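Local coordinates for protein D-galactonate dehydratase family member RspA (Pantoea ananatis, PDB 3T6C) that catalyses, weakly in vitro and with bound magnesium, the dehydration of D-gluconate to 2-dehydro-3-deoxy-D-gluconate, at residues Y173-Q177 against M178-G182; K261-P265 against Y266-F270; Y69-Q72 against S73-E77; S323-G327 against I328-K332; P391-Q395 against G396-V400. All coordinates share one frame; numbering follows the deposited sequence.

Contact 1: residues Y173-Q177 against M178-G182; sequences YIRCQ and MGMYG. With GCO (D-gluconic acid), chain D; EDO (1,2-ethanediol), chain G.
Three polar atoms from two groups meet at Tyr-181 OH. Arg-175 approaches it end-on with both terminal nitrogens, NH1 at 2.9 Å and NH2 at 3.1 Å from Tyr-181 OH, and the phenolic oxygen lies almost in the guanidinium plane. The third atom is O3 of D-gluconic acid, only 2.5 Å from Tyr-181 OH, a very short hydrogen bond in which either oxygen may be the donor. Arg-175 NH1 lies at the ring's edge, near its plane, with the guanidinium turned 83° to the ring. Arg-175 lies near the C-terminal end of strand 173-176, its side chain pointing to the magnesium and substrate site of the modified TIM barrel of the mandelate racemase family, and the loop that follows carries Tyr-181, a proton donor/acceptor by similarity. Gln-177 touches both segments: its CD lies 3.9 Å above the plane of the Arg-175 guanidinium, offset toward the rim, while NE2 donates a nearly straight bond (169°) to Met-180 O at 3.1 Å. The chain of Gln-177 is folded at chi2 (-67°), and OE1 accepts from the backbone N of Asp-246, a magnesium ligand. Met-180 CG rests over the centre of one face of the Tyr-181 ring.

Contact 2: residues K261-P265 against Y266-F270; sequences KALEP and YQLFF
Leu-263 and Tyr-266 meet where the chain passes from helix 253-262 through a 3-10 turn at 264-266 into the loop before strand 270-272, the kind of helix-to-strand return found in an alpha/beta barrel. The turn is fixed by two backbone bonds, Tyr-266 N to Leu-263 O at 2.9 Å and Gln-267 N to Glu-264 O at 3.1 Å. Its packed side is apolar. Leu-263 CD1 lies 4.0 Å from Leu-268 CD2, its other methyl CD2 faces Tyr-266 CD2, and Phe-230 of helix 219-237 touches all three side chains. The phenol of Tyr-266 lies beside its own backbone N (chi1 -48°), which sets one ring face against the preceding proline: Pro-265 CB is 4.2 Å from the centroid and 7° off the normal, a CH-pi contact. Elsewhere the hold is looser and relies on water. Pro-265 is exposed, and Gln-267, whose positive phi turns the chain, lays its extended side chain by Phe-239 and Lys-224 of a neighbouring subunit. One water accepts from Leu-268 N and donates to Leu-263 O. A second donates to Pro-265 O at 2.8 Å and accepts only weakly from Gln-267 NE2, 3.2 Å away.

Contact 3: residues Y69-Q72 against S73-E77; sequences YAVQ and SAIDE
Gln-72 and Asp-76 stand one turn apart on helix 68-83, and their side chains meet through carbon rather than nitrogen. With CG of Gln-72 anti to the backbone N (chi1 176°), that carbon sits 3.4 Å from Asp-76 OD2; the extended remainder leaves Gln-72 NE2 4.0 Å from the same oxygen. Their polar ends are joined by a water that accepts from Gln-72 NE2 at 2.9 Å and donates to Asp-76 OD2 at 2.7 Å. Amide and carboxylate planes are turned 40° from each other. The other carboxylate oxygen, OD1, bonds to Thr-34 OG1 of strand 29-37. Beneath the pair, Asp-76 N reaches Gln-72 O in a bond of 2.8 Å and 169°.

Ser-73 enters mainly by backbone: its N donates to Tyr-69 O, and its CB lies close to the carbonyl oxygens of Tyr-69 and Ala-70. That flank faces another copy of the protein, where Ser-73 packs on Tyr-69 of the neighbouring subunit. On the inward flank Val-71 CG1 meets Ile-75 CD1 at 3.8 Å, and both side chains also touch Ala-62. Val-71 and Ile-75 thus form an apolar flank set against the N-terminal capping domain. Because Asp-76 is tied to Gln-72 by water and to Thr-34 directly, its carboxylate is likely held in orientation and its negative charge partly offset by donors.

Contact 4: residues S323-G327 against I328-K332; sequences SSIGG and ITPAK
Gly-327 is the N-cap of helix 328-340, which starts at Ile-328; the side chain of that isoleucine leads off toward Met-119 and Trp-122 of helix 108-129. Thr-329 comes next and ties the same turn to that helix: its OG1 is hydrogen-bonded to Asp-118 OD1 and to Trp-122 NE1. Pro-330 then turns back onto the loop. Its ring presses against the backbone of residues 325 to 327, with Pro-330 CG 3.1 Å from Ile-325 O and 3.4 Å from Gly-326 C, a tight fit, while CD faces Gly-327 O. A proline is well tolerated at this position, in the first turn, where its lack of an N-H breaks no helical bond.

The arrangement is a loop-to-helix junction on the barrel of the enolase C-terminal domain, entered through two glycines, Gly-326 and Gly-327, with positive phi (105° and 107°), a backbone region that residues with a beta carbon rarely occupy. Ala-331 supplies the first helical bond of this turn: its N donates to Gly-327 O at 3.1 Å, the donor tilted from the carbonyl plane. Ala-331 CB stands 3.2 Å from Gly-327 O and 4.0 Å from Ile-325 CD1. Ile-325 has CG1 between its backbone N and carbonyl carbon (chi1 52°), which directs CD1 to the helix, where Ile-325 CD1 also lies 3.9 Å from Pro-330 CG. Lys-332 continues the pattern, its N bonded to Ile-328 O, and its amine reaches Leu-137 O.

Contact 5: residues P391-Q395 against G396-V400; sequences PEVDQ and GYAYV
The Tyr-399 ring meets the opposite strand at its edge: Asp-394 O approaches CE2 of Tyr-399 near the ring plane, and Asp-394 CB is 3.9 Å from the same CE2. A water in the ring plane closes this edge, 2.6 Å from Tyr-399 OH and donating to Asp-394 O at 2.8 Å. The ring of Tyr-397 is met obliquely, its CD2 lying 3.6 Å from Gln-395 O.

These rings project from one side of a beta hairpin, strands 392-394 and 397-399, with a two-residue type I' turn in which Gln-395 and Gly-396 both have positive phi. Glu-392 with Tyr-399 and Asp-394 with Tyr-397 are hydrogen-bonded antiparallel pairs; the shortest bond runs from Tyr-399 N to Glu-392 O, at 2.7 Å and 169°. Tyr-397 N meets Asp-394 O from above the carbonyl plane, at 3.2 Å. Between them Val-393 and Ala-398 form the non-hydrogen-bonded pair, Val-393 CG2 and Ala-398 CB touching at 4.3 Å on the side facing Leu-147. At the open end Pro-391 CG packs on Val-400 CG1, and both residues lie against Met-362 of helix 355-367. The face bearing Glu-392, Asp-394 and the tyrosines is turned to another chain: both acids make salt bridges to Arg-209 of a neighbouring subunit, while Tyr-399 OH bonds to N of that arginine and Tyr-397 OH to Arg-206 O of the same neighbouring subunit.

Overall arrangement
Contact 1 lies at the active site, with its arginine about 4 Å from magnesium. Contact 2 joins it directly, since Tyr-173 CE2 and Phe-269 CE1 meet at 3.6 Å, yet the side chain of Leu-268 is about 13 Å from the gluconic acid. Contact 5 belongs to the same sheet as contact 1, their nearest atoms about 6 Å apart, and like contact 2 it touches the second subunit. Contacts 3 and 4 lie across the chain's centre from contact 1, with about 8 Å between their own nearest atoms. Contact 3 belongs to the N-terminal domain and the others to the barrel domain; the side chains of Val-71 and Ile-325 stand about 12 and 14 Å from the ligand.

Contact 1: residues Y173-Q177 against M178-G182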
# COMPACT_ATOMS: atom_id res chain seq x y z
N TYR A 173 -29.18 27.11 -2.24
CA TYR A 173 -27.76 26.81 -2.14
C TYR A 173 -27.03 28.11 -2.34
O TYR A 173 -27.25 28.78 -3.37
CB TYR A 173 -27.35 25.84 -3.26
CG TYR A 173 -28.09 24.51 -3.24
CD1 TYR A 173 -29.37 24.41 -3.77
CD2 TYR A 173 -27.46 23.36 -2.75
CE1 TYR A 173 -30.02 23.22 -3.78
CE2 TYR A 173 -28.14 22.13 -2.78
CZ TYR A 173 -29.40 22.10 -3.28
OH TYR A 173 -30.07 20.89 -3.31
N ILE A 174 -26.22 28.49 -1.35
CA ILE A 174 -25.61 29.83 -1.34
C ILE A 174 -24.15 29.74 -0.96
O ILE A 174 -23.82 29.18 0.12
CB ILE A 174 -26.36 30.73 -0.35
CG1 ILE A 174 -27.83 30.84 -0.82
CG2 ILE A 174 -25.74 32.13 -0.36
CD1 ILE A 174 -28.72 31.41 0.23
N ARG A 175 -23.26 30.27 -1.82
CA ARG A 175 -21.84 30.37 -1.47
C ARG A 175 -21.63 31.65 -0.67
O ARG A 175 -22.08 32.72 -1.11
CB ARG A 175 -20.99 30.42 -2.72
CG ARG A 175 -19.50 30.34 -2.37
CD ARG A 175 -18.65 30.50 -3.62
NE ARG A 175 -18.47 31.92 -3.94
CZ ARG A 175 -17.55 32.32 -4.80
NH1 ARG A 175 -16.81 31.42 -5.42
NH2 ARG A 175 -17.31 33.62 -5.02
N CYS A 176 -20.94 31.57 0.45
CA CYS A 176 -20.71 32.73 1.36
C CYS A 176 -19.23 32.99 1.51
O CYS A 176 -18.49 32.11 1.96
CB CYS A 176 -21.31 32.48 2.75
SG CYS A 176 -23.13 32.24 2.63
N GLN A 177 -18.79 34.19 1.08
CA GLN A 177 -17.43 34.67 1.24
C GLN A 177 -17.51 35.96 2.04
O GLN A 177 -18.57 36.63 2.05
CB GLN A 177 -16.82 34.97 -0.15
CG GLN A 177 -16.91 33.86 -1.19
CD GLN A 177 -16.09 32.61 -0.89
OE1 GLN A 177 -16.63 31.51 -0.88
NE2 GLN A 177 -14.77 32.78 -0.72
N MET A 178 -16.41 36.35 2.66
CA MET A 178 -16.40 37.65 3.30
C MET A 178 -15.16 38.30 2.76
O MET A 178 -14.06 37.96 3.18
CB MET A 178 -16.37 37.44 4.82
CG MET A 178 -16.51 38.71 5.62
SD MET A 178 -16.67 38.28 7.40
CE MET A 178 -15.07 37.54 7.73
N GLY A 179 -15.33 39.28 1.87
CA GLY A 179 -14.17 39.77 1.08
C GLY A 179 -13.70 38.83 -0.03
O GLY A 179 -12.49 38.72 -0.33
N MET A 180 -14.65 38.16 -0.68
CA MET A 180 -14.32 37.23 -1.79
C MET A 180 -13.18 36.24 -1.46
O MET A 180 -13.31 35.50 -0.49
CB MET A 180 -14.12 37.93 -3.13
CG MET A 180 -14.55 37.01 -4.31
SD MET A 180 -14.27 37.85 -5.87
CE MET A 180 -15.72 38.90 -5.96
N TYR A 181 -12.08 36.23 -2.23
CA TYR A 181 -11.01 35.20 -2.01
C TYR A 181 -9.86 35.73 -1.13
O TYR A 181 -9.33 36.83 -1.39
CB TYR A 181 -10.50 34.70 -3.36
CG TYR A 181 -11.64 34.28 -4.29
CD1 TYR A 181 -12.63 33.41 -3.83
CD2 TYR A 181 -11.71 34.73 -5.61
CE1 TYR A 181 -13.65 33.04 -4.61
CE2 TYR A 181 -12.78 34.33 -6.44
CZ TYR A 181 -13.74 33.48 -5.92
OH TYR A 181 -14.81 33.05 -6.72
N GLY A 182 -9.51 35.02 -0.07
CA GLY A 182 -8.45 35.50 0.84
C GLY A 182 -8.90 36.70 1.69
O GLY A 182 -8.10 37.27 2.46
C1 GCO D . -15.56 30.34 -8.95
C2 GCO D . -14.18 30.69 -9.35
C3 GCO D . -14.04 32.01 -10.08
C4 GCO D . -12.66 32.16 -10.68
C5 GCO D . -12.75 32.87 -12.01
C6 GCO D . -11.41 33.04 -12.70
O1A GCO D . -16.57 30.78 -9.56
O1B GCO D . -15.71 29.43 -8.06
O2 GCO D . -13.31 30.45 -8.27
O3 GCO D . -14.32 33.00 -9.15
O4 GCO D . -11.87 32.90 -9.78
O5 GCO D . -13.60 32.15 -12.83
O6 GCO D . -11.48 33.67 -13.97
C1 EDO G . -7.32 41.37 3.17
O1 EDO G . -7.96 42.56 3.63
C2 EDO G . -6.98 40.49 4.38
O2 EDO G . -6.84 39.11 3.96

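Contact 2: residues K261-P265 against Y266-F270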
# COMPACT_ATOMS: atom_id res chain seq x y z
N LYS A 261 -11.84 20.63 8.91
CA LYS A 261 -12.31 20.05 10.17
C LYS A 261 -13.12 21.04 11.00
O LYS A 261 -14.14 20.68 11.63
CB LYS A 261 -11.08 19.56 10.97
CG LYS A 261 -10.41 18.39 10.25
CD LYS A 261 -9.02 18.08 10.82
CE LYS A 261 -9.09 17.48 12.21
NZ LYS A 261 -7.70 17.21 12.77
N ALA A 262 -12.63 22.29 11.06
CA ALA A 262 -13.31 23.34 11.84
C ALA A 262 -14.66 23.70 11.32
O ALA A 262 -15.50 24.20 12.07
CB ALA A 262 -12.42 24.60 11.90
N LEU A 263 -14.88 23.41 10.04
CA LEU A 263 -16.20 23.70 9.44
C LEU A 263 -17.22 22.58 9.61
O LEU A 263 -18.38 22.77 9.28
CB LEU A 263 -15.98 23.99 7.94
CG LEU A 263 -15.33 25.36 7.69
CD1 LEU A 263 -14.95 25.51 6.22
CD2 LEU A 263 -16.30 26.50 8.06
N GLU A 264 -16.79 21.42 10.06
CA GLU A 264 -17.69 20.26 10.18
C GLU A 264 -18.99 20.57 10.96
O GLU A 264 -20.04 20.17 10.50
CB GLU A 264 -16.92 19.08 10.82
CG GLU A 264 -16.04 18.41 9.80
CD GLU A 264 -15.16 17.32 10.34
OE1 GLU A 264 -15.41 16.80 11.47
OE2 GLU A 264 -14.21 16.94 9.63
N PRO A 265 -18.93 21.32 12.08
CA PRO A 265 -20.20 21.55 12.81
C PRO A 265 -21.21 22.37 11.99
O PRO A 265 -22.37 22.42 12.40
CB PRO A 265 -19.79 22.42 14.00
CG PRO A 265 -18.29 22.22 14.15
CD PRO A 265 -17.76 21.86 12.79
N TYR A 266 -20.78 23.06 10.95
CA TYR A 266 -21.67 23.94 10.19
C TYR A 266 -22.20 23.25 8.93
O TYR A 266 -23.07 23.80 8.27
CB TYR A 266 -20.95 25.27 9.85
CG TYR A 266 -20.31 25.79 11.12
CD1 TYR A 266 -21.09 26.10 12.25
CD2 TYR A 266 -18.94 25.89 11.21
CE1 TYR A 266 -20.48 26.54 13.44
CE2 TYR A 266 -18.34 26.34 12.40
CZ TYR A 266 -19.11 26.63 13.49
OH TYR A 266 -18.48 27.06 14.63
N GLN A 267 -21.75 22.03 8.66
CA GLN A 267 -22.32 21.16 7.62
C GLN A 267 -22.45 21.89 6.28
O GLN A 267 -23.53 22.05 5.71
CB GLN A 267 -23.64 20.54 8.06
CG GLN A 267 -23.42 19.52 9.18
CD GLN A 267 -24.72 19.05 9.74
OE1 GLN A 267 -25.33 18.11 9.22
NE2 GLN A 267 -25.20 19.73 10.77
N LEU A 268 -21.30 22.29 5.73
CA LEU A 268 -21.30 22.94 4.43
C LEU A 268 -21.65 21.94 3.34
O LEU A 268 -21.29 20.75 3.42
CB LEU A 268 -19.92 23.54 4.12
CG LEU A 268 -19.76 24.98 4.68
CD1 LEU A 268 -19.88 25.05 6.19
CD2 LEU A 268 -18.41 25.49 4.24
N PHE A 269 -22.31 22.43 2.29
CA PHE A 269 -22.60 21.60 1.14
C PHE A 269 -21.26 21.19 0.48
O PHE A 269 -21.08 20.02 0.11
CB PHE A 269 -23.53 22.35 0.16
CG PHE A 269 -23.91 21.55 -1.05
CD1 PHE A 269 -24.96 20.66 -0.98
CD2 PHE A 269 -23.27 21.78 -2.27
CE1 PHE A 269 -25.35 19.91 -2.10
CE2 PHE A 269 -23.66 21.00 -3.40
CZ PHE A 269 -24.68 20.08 -3.29
N PHE A 270 -20.36 22.16 0.32
CA PHE A 270 -18.97 21.81 0.05
C PHE A 270 -18.03 22.94 0.41
O PHE A 270 -18.46 24.09 0.48
CB PHE A 270 -18.74 21.23 -1.37
CG PHE A 270 -18.97 22.18 -2.57
CD1 PHE A 270 -18.31 23.40 -2.75
CD2 PHE A 270 -19.81 21.76 -3.62
CE1 PHE A 270 -18.47 24.20 -3.92
CE2 PHE A 270 -19.98 22.55 -4.78
CZ PHE A 270 -19.32 23.76 -4.94
O HOH W 1 -18.84 21.25 6.89
O HOH W 2 -23.80 20.35 13.57

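Contact 3: residues Y69-Q72 against S73-E77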
# COMPACT_ATOMS: atom_id res chain seq x y z
N TYR A 69 -6.60 36.22 -26.74
CA TYR A 69 -5.87 36.33 -28.03
C TYR A 69 -5.02 35.12 -28.33
O TYR A 69 -4.78 34.81 -29.51
CB TYR A 69 -5.07 37.63 -28.10
CG TYR A 69 -5.98 38.85 -28.00
CD1 TYR A 69 -6.93 39.09 -28.95
CD2 TYR A 69 -5.86 39.74 -26.93
CE1 TYR A 69 -7.79 40.17 -28.84
CE2 TYR A 69 -6.66 40.84 -26.84
CZ TYR A 69 -7.65 41.03 -27.77
OH TYR A 69 -8.51 42.14 -27.63
N ALA A 70 -4.56 34.40 -27.30
CA ALA A 70 -3.77 33.21 -27.54
C ALA A 70 -4.73 32.09 -27.95
O ALA A 70 -4.42 31.30 -28.83
CB ALA A 70 -2.98 32.82 -26.29
N VAL A 71 -5.89 31.98 -27.27
CA VAL A 71 -6.94 31.08 -27.73
C VAL A 71 -7.43 31.40 -29.14
O VAL A 71 -7.58 30.47 -29.95
CB VAL A 71 -8.12 31.06 -26.71
CG1 VAL A 71 -9.28 30.18 -27.20
CG2 VAL A 71 -7.64 30.60 -25.37
N GLN A 72 -7.66 32.67 -29.46
CA GLN A 72 -8.05 33.03 -30.81
C GLN A 72 -7.03 32.55 -31.84
O GLN A 72 -7.43 32.02 -32.87
CB GLN A 72 -8.25 34.55 -30.92
CG GLN A 72 -8.57 34.98 -32.34
CD GLN A 72 -8.73 36.46 -32.40
OE1 GLN A 72 -7.87 37.21 -31.96
NE2 GLN A 72 -9.85 36.90 -32.92
N SER A 73 -5.74 32.71 -31.58
CA SER A 73 -4.75 32.19 -32.51
C SER A 73 -4.83 30.65 -32.62
O SER A 73 -4.81 30.05 -33.70
CB SER A 73 -3.34 32.58 -32.04
OG SER A 73 -2.37 32.15 -32.97
N ALA A 74 -4.92 29.99 -31.47
CA ALA A 74 -4.96 28.51 -31.45
C ALA A 74 -6.13 27.97 -32.28
O ALA A 74 -6.07 26.86 -32.85
CB ALA A 74 -5.01 27.99 -29.97
N ILE A 75 -7.22 28.74 -32.35
CA ILE A 75 -8.36 28.37 -33.22
C ILE A 75 -8.11 28.82 -34.68
O ILE A 75 -8.05 27.98 -35.60
CB ILE A 75 -9.65 28.99 -32.71
CG1 ILE A 75 -9.98 28.45 -31.28
CG2 ILE A 75 -10.79 28.69 -33.72
CD1 ILE A 75 -11.00 29.33 -30.53
N ASP A 76 -7.96 30.14 -34.88
CA ASP A 76 -7.93 30.66 -36.25
C ASP A 76 -6.77 30.18 -37.09
O ASP A 76 -6.92 29.99 -38.30
CB ASP A 76 -7.90 32.18 -36.22
CG ASP A 76 -9.25 32.79 -35.79
OD1 ASP A 76 -10.26 32.06 -35.66
OD2 ASP A 76 -9.31 34.02 -35.57
N GLU A 77 -5.60 30.05 -36.49
CA GLU A 77 -4.42 29.68 -37.27
C GLU A 77 -4.24 28.19 -37.39
O GLU A 77 -3.50 27.73 -38.28
CB GLU A 77 -3.14 30.30 -36.65
CG GLU A 77 -3.13 31.84 -36.58
CD GLU A 77 -3.35 32.55 -37.91
OE1 GLU A 77 -3.13 31.95 -38.99
OE2 GLU A 77 -3.76 33.72 -37.86
O HOH W 3 -11.23 35.91 -35.21

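Contact 4: residues S323-G327 against I328-K332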
# COMPACT_ATOMS: atom_id res chain seq x y z
N SER A 323 -14.69 24.13 -20.72
CA SER A 323 -13.85 24.52 -21.87
C SER A 323 -12.36 24.30 -21.58
O SER A 323 -11.57 24.06 -22.51
CB SER A 323 -14.16 25.95 -22.33
OG SER A 323 -13.83 26.94 -21.35
N SER A 324 -11.96 24.38 -20.31
CA SER A 324 -10.55 24.14 -19.96
C SER A 324 -10.17 22.66 -19.98
O SER A 324 -8.98 22.35 -19.89
CB SER A 324 -10.19 24.74 -18.59
OG SER A 324 -10.21 26.18 -18.79
N ILE A 325 -11.16 21.76 -20.01
CA ILE A 325 -10.87 20.35 -20.25
C ILE A 325 -11.18 19.87 -21.69
O ILE A 325 -11.07 18.68 -21.99
CB ILE A 325 -11.33 19.41 -19.14
CG1 ILE A 325 -12.80 19.64 -18.79
CG2 ILE A 325 -10.38 19.61 -17.95
CD1 ILE A 325 -13.77 18.96 -19.79
N GLY A 326 -11.60 20.79 -22.54
CA GLY A 326 -11.73 20.45 -23.96
C GLY A 326 -13.14 20.25 -24.46
O GLY A 326 -13.31 19.75 -25.57
N GLY A 327 -14.17 20.65 -23.70
CA GLY A 327 -15.52 20.60 -24.26
C GLY A 327 -16.46 19.52 -23.74
O GLY A 327 -16.25 18.93 -22.69
N ILE A 328 -17.59 19.35 -24.45
CA ILE A 328 -18.63 18.41 -24.01
C ILE A 328 -18.15 16.96 -24.06
O ILE A 328 -18.45 16.17 -23.17
CB ILE A 328 -19.88 18.57 -24.87
CG1 ILE A 328 -20.56 19.87 -24.46
CG2 ILE A 328 -20.84 17.36 -24.69
CD1 ILE A 328 -21.67 20.36 -25.40
N THR A 329 -17.40 16.60 -25.11
CA THR A 329 -16.90 15.21 -25.24
C THR A 329 -16.13 14.76 -23.98
O THR A 329 -16.50 13.77 -23.34
CB THR A 329 -16.07 15.06 -26.52
OG1 THR A 329 -16.96 15.17 -27.65
CG2 THR A 329 -15.38 13.66 -26.60
N PRO A 330 -15.10 15.50 -23.59
CA PRO A 330 -14.39 15.08 -22.37
C PRO A 330 -15.19 15.33 -21.10
O PRO A 330 -15.03 14.57 -20.14
CB PRO A 330 -13.11 15.89 -22.41
CG PRO A 330 -13.46 17.13 -23.27
CD PRO A 330 -14.37 16.55 -24.33
N ALA A 331 -16.03 16.36 -21.06
CA ALA A 331 -16.81 16.58 -19.85
C ALA A 331 -17.73 15.40 -19.58
O ALA A 331 -17.94 15.02 -18.42
CB ALA A 331 -17.64 17.86 -19.97
N LYS A 332 -18.36 14.87 -20.62
CA LYS A 332 -19.25 13.73 -20.42
C LYS A 332 -18.47 12.56 -19.87
O LYS A 332 -18.96 11.82 -18.97
CB LYS A 332 -19.96 13.37 -21.75
CG LYS A 332 -20.92 12.20 -21.66
CD LYS A 332 -22.08 12.50 -20.75
CE LYS A 332 -23.18 11.46 -20.94
NZ LYS A 332 -24.28 11.65 -19.98

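Contact 5: residues P391-Q395 against G396-V400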
# COMPACT_ATOMS: atom_id res chain seq x y z
N PRO A 391 -30.87 30.21 -20.77
CA PRO A 391 -31.82 29.58 -19.84
C PRO A 391 -32.65 30.59 -19.02
O PRO A 391 -32.21 31.71 -18.78
CB PRO A 391 -30.92 28.76 -18.92
CG PRO A 391 -29.77 28.36 -19.80
CD PRO A 391 -29.57 29.50 -20.78
N GLU A 392 -33.86 30.18 -18.62
CA GLU A 392 -34.69 30.98 -17.74
C GLU A 392 -34.34 30.57 -16.32
O GLU A 392 -34.13 29.38 -16.07
CB GLU A 392 -36.16 30.60 -17.98
CG GLU A 392 -37.16 31.29 -17.07
CD GLU A 392 -38.60 30.73 -17.22
OE1 GLU A 392 -38.82 29.81 -18.05
OE2 GLU A 392 -39.49 31.20 -16.46
N VAL A 393 -34.32 31.51 -15.37
CA VAL A 393 -34.08 31.16 -13.95
C VAL A 393 -35.32 31.60 -13.16
O VAL A 393 -35.83 32.72 -13.35
CB VAL A 393 -32.82 31.85 -13.45
CG1 VAL A 393 -32.64 31.64 -11.96
CG2 VAL A 393 -31.59 31.29 -14.28
N ASP A 394 -35.86 30.70 -12.35
CA ASP A 394 -37.05 30.98 -11.56
C ASP A 394 -36.88 30.23 -10.25
O ASP A 394 -36.75 29.00 -10.28
CB ASP A 394 -38.21 30.37 -12.37
CG ASP A 394 -39.63 30.55 -11.75
OD1 ASP A 394 -39.85 31.44 -10.93
OD2 ASP A 394 -40.54 29.79 -12.18
N GLN A 395 -36.96 30.92 -9.12
CA GLN A 395 -37.04 30.28 -7.81
C GLN A 395 -35.97 29.22 -7.60
O GLN A 395 -36.27 28.10 -7.16
CB GLN A 395 -38.43 29.72 -7.52
CG GLN A 395 -39.50 30.82 -7.49
CD GLN A 395 -39.31 31.75 -6.30
OE1 GLN A 395 -39.11 31.29 -5.17
NE2 GLN A 395 -39.37 33.06 -6.56
N GLY A 396 -34.73 29.58 -7.91
CA GLY A 396 -33.60 28.74 -7.56
C GLY A 396 -33.25 27.62 -8.53
O GLY A 396 -32.34 26.83 -8.26
N TYR A 397 -33.96 27.53 -9.65
CA TYR A 397 -33.73 26.51 -10.66
C TYR A 397 -33.58 27.16 -12.02
O TYR A 397 -34.23 28.20 -12.29
CB TYR A 397 -34.92 25.55 -10.74
CG TYR A 397 -35.00 24.57 -9.62
CD1 TYR A 397 -34.22 23.40 -9.63
CD2 TYR A 397 -35.89 24.78 -8.54
CE1 TYR A 397 -34.28 22.50 -8.58
CE2 TYR A 397 -35.96 23.85 -7.48
CZ TYR A 397 -35.17 22.70 -7.52
OH TYR A 397 -35.24 21.77 -6.48
N ALA A 398 -32.77 26.56 -12.89
CA ALA A 398 -32.70 26.98 -14.28
C ALA A 398 -33.49 26.03 -15.17
O ALA A 398 -33.51 24.79 -14.98
CB ALA A 398 -31.26 27.04 -14.76
N TYR A 399 -34.14 26.64 -16.14
CA TYR A 399 -34.96 25.91 -17.12
C TYR A 399 -34.41 26.16 -18.52
O TYR A 399 -34.54 27.26 -19.07
CB TYR A 399 -36.41 26.39 -16.98
CG TYR A 399 -36.95 26.05 -15.60
CD1 TYR A 399 -37.39 24.77 -15.31
CD2 TYR A 399 -36.95 26.98 -14.57
CE1 TYR A 399 -37.85 24.45 -14.04
CE2 TYR A 399 -37.40 26.68 -13.30
CZ TYR A 399 -37.83 25.40 -13.05
OH TYR A 399 -38.32 25.11 -11.80
N VAL A 400 -33.80 25.14 -19.11
CA VAL A 400 -33.25 25.30 -20.47
C VAL A 400 -34.37 25.12 -21.48
O VAL A 400 -35.32 24.36 -21.22
CB VAL A 400 -32.05 24.33 -20.79
CG1 VAL A 400 -30.96 24.50 -19.71
CG2 VAL A 400 -32.49 22.93 -20.86
O HOH W 4 -38.66 26.95 -9.93